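Local coordinates for RNA-binding protein with serine-rich domain 1 (Homo sapiens, PDB 4A8X) that serves as an auxiliary component of the exon junction complex in mRNA splicing and processing, its RNA recognition motif being required to form the ASAP complex, at residues A[34-39]-A[48-53]. Numbering follows the deposited sequence.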
loop_
_atom_site.group_PDB
_atom_site.type_symbol
_atom_site.label_atom_id
_atom_site.label_comp_id
_atom_site.label_asym_id
_atom_site.label_seq_id
_atom_site.Cartn_x
_atom_site.Cartn_y
_atom_site.Cartn_z
ATOM N N ILE A 34 -14.979 6.770 -14.482
ATOM C CA ILE A 34 -14.422 5.909 -13.445
ATOM C C ILE A 34 -15.433 5.686 -12.321
ATOM O O ILE A 34 -16.185 6.598 -11.936
ATOM C CB ILE A 34 -13.146 6.491 -12.815
ATOM C CG1 ILE A 34 -12.102 6.801 -13.893
ATOM C CG2 ILE A 34 -12.558 5.499 -11.822
ATOM C CD1 ILE A 34 -10.727 7.077 -13.336
ATOM N N ASP A 35 -15.473 4.463 -11.802
ATOM C CA ASP A 35 -16.325 4.158 -10.653
ATOM C C ASP A 35 -15.516 3.362 -9.627
ATOM O O ASP A 35 -15.116 2.221 -9.895
ATOM C CB ASP A 35 -17.536 3.358 -11.108
ATOM C CG ASP A 35 -18.464 2.969 -9.948
ATOM O OD1 ASP A 35 -18.383 3.585 -8.857
ATOM O OD2 ASP A 35 -19.283 2.045 -10.139
ATOM N N MET A 36 -15.250 3.982 -8.479
ATOM C CA MET A 36 -14.469 3.388 -7.418
ATOM C C MET A 36 -15.286 3.438 -6.091
ATOM O O MET A 36 -15.181 4.374 -5.306
ATOM C CB MET A 36 -13.145 4.140 -7.306
ATOM C CG MET A 36 -12.115 3.531 -6.388
ATOM S SD MET A 36 -10.437 4.031 -6.936
ATOM C CE MET A 36 -9.461 3.341 -5.619
ATOM N N PRO A 37 -16.101 2.409 -5.851
ATOM C CA PRO A 37 -17.030 2.446 -4.718
ATOM C C PRO A 37 -16.278 2.450 -3.385
ATOM O O PRO A 37 -15.177 1.896 -3.275
ATOM C CB PRO A 37 -17.845 1.165 -4.884
ATOM C CG PRO A 37 -17.675 0.774 -6.336
ATOM C CD PRO A 37 -16.294 1.210 -6.684
ATOM N N VAL A 38 -16.887 3.085 -2.390
ATOM C CA VAL A 38 -16.279 3.251 -1.074
ATOM C C VAL A 38 -17.007 2.403 -0.050
ATOM O O VAL A 38 -18.147 2.018 -0.264
ATOM C CB VAL A 38 -16.371 4.719 -0.600
ATOM C CG1 VAL A 38 -15.726 5.626 -1.615
ATOM C CG2 VAL A 38 -17.840 5.122 -0.353
ATOM N N GLU A 39 -16.352 2.134 1.073
ATOM C CA GLU A 39 -16.985 1.389 2.159
ATOM C C GLU A 39 -18.169 2.202 2.726
ATOM O O GLU A 39 -18.006 3.351 3.163
ATOM C CB GLU A 39 -15.956 1.038 3.235
ATOM C CG GLU A 39 -14.928 -0.006 2.798
ATOM C CD GLU A 39 -15.503 -1.420 2.759
ATOM O OE1 GLU A 39 -16.667 -1.591 3.171
ATOM O OE2 GLU A 39 -14.799 -2.353 2.303
ATOM N N GLY A 48 -11.525 -1.639 -2.780
ATOM C CA GLY A 48 -10.392 -2.378 -3.327
ATOM C C GLY A 48 -10.499 -2.702 -4.809
ATOM O O GLY A 48 -9.750 -3.525 -5.318
ATOM N N TYR A 49 -11.426 -2.039 -5.499
ATOM C CA TYR A 49 -11.540 -2.207 -6.931
ATOM C C TYR A 49 -12.072 -0.936 -7.615
ATOM O O TYR A 49 -12.584 -0.032 -6.945
ATOM C CB TYR A 49 -12.420 -3.393 -7.247
ATOM C CG TYR A 49 -13.872 -3.230 -6.882
ATOM C CD1 TYR A 49 -14.754 -2.589 -7.730
ATOM C CD2 TYR A 49 -14.353 -3.714 -5.665
ATOM C CE1 TYR A 49 -16.110 -2.443 -7.381
ATOM C CE2 TYR A 49 -15.686 -3.584 -5.313
ATOM C CZ TYR A 49 -16.560 -2.946 -6.172
ATOM O OH TYR A 49 -17.875 -2.817 -5.802
ATOM N N ALA A 50 -11.923 -0.878 -8.945
ATOM C CA ALA A 50 -12.446 0.229 -9.736
ATOM C C ALA A 50 -12.899 -0.251 -11.117
ATOM O O ALA A 50 -12.364 -1.225 -11.650
ATOM C CB ALA A 50 -11.391 1.321 -9.904
ATOM N N TYR A 51 -13.885 0.435 -11.694
ATOM C CA TYR A 51 -14.164 0.250 -13.117
ATOM C C TYR A 51 -13.644 1.467 -13.867
ATOM O O TYR A 51 -13.798 2.618 -13.414
ATOM C CB TYR A 51 -15.649 0.081 -13.380
ATOM C CG TYR A 51 -16.269 -1.129 -12.757
ATOM C CD1 TYR A 51 -16.381 -2.315 -13.472
ATOM C CD2 TYR A 51 -16.765 -1.091 -11.466
ATOM C CE1 TYR A 51 -16.983 -3.442 -12.909
ATOM C CE2 TYR A 51 -17.388 -2.215 -10.893
ATOM C CZ TYR A 51 -17.478 -3.385 -11.637
ATOM O OH TYR A 51 -18.056 -4.511 -11.110
ATOM N N VAL A 52 -12.997 1.211 -14.997
ATOM C CA VAL A 52 -12.512 2.278 -15.865
ATOM C C VAL A 52 -13.056 2.073 -17.294
ATOM O O VAL A 52 -12.892 1.000 -17.885
ATOM C CB VAL A 52 -10.963 2.343 -15.858
ATOM C CG1 VAL A 52 -10.470 3.409 -16.809
ATOM C CG2 VAL A 52 -10.452 2.644 -14.419
ATOM N N GLU A 53 -13.712 3.092 -17.834
ATOM C CA GLU A 53 -14.244 3.010 -19.196
ATOM C C GLU A 53 -13.466 3.944 -20.091
ATOM O O GLU A 53 -13.362 5.137 -19.800
ATOM C CB GLU A 53 -15.735 3.359 -19.227
ATOM C CG GLU A 53 -16.268 3.419 -20.635
ATOM C CD GLU A 53 -17.766 3.551 -20.699
ATOM O OE1 GLU A 53 -18.258 4.699 -20.669
ATOM O OE2 GLU A 53 -18.448 2.505 -20.803
HETATM O O HOH W 1 -13.665 0.391 -4.529
#
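Pro37 lays its CG and CD against the hydroxyl end of the Tyr49 ring, and the two side chains cross at about a right angle. Pro37 CD lies 3.7 Å from Tyr49 CE1, and Pro37 CG lies 3.6 Å from Tyr49 OH. Tyr49 CB points away from 34-39, but with CG between the backbone N and the carbonyl carbon (chi1 68°) the end of the side chain comes nearer again. Here the strands have parted, and a water bridges them, donating to Pro37 O and to Tyr49 O. Regular antiparallel pairing resumes at Asp35 and Tyr51, a hydrogen-bonded pair: Asp35 N to Tyr51 O at 3.0 Å and Tyr51 N to Asp35 O at 2.8 Å, both nearly straight. On the face opposite these two side chains, Ile34 CG2 lies 4.4 Å from Val52 CG2. Farther along, Met36 SD comes 4.1 Å from Ala50 CB. This hairpin forms one side of the RRM sheet, with 31-39 its outermost strand there. From flanking strand 6-10, His8 packs edge-to-face with Tyr51 and meets the Tyr49 ring, planes about 25° apart. Met22 of helix 18-26 packs on Ile34, Ile21 on Met36 and Val52, and Lys18 on Met36.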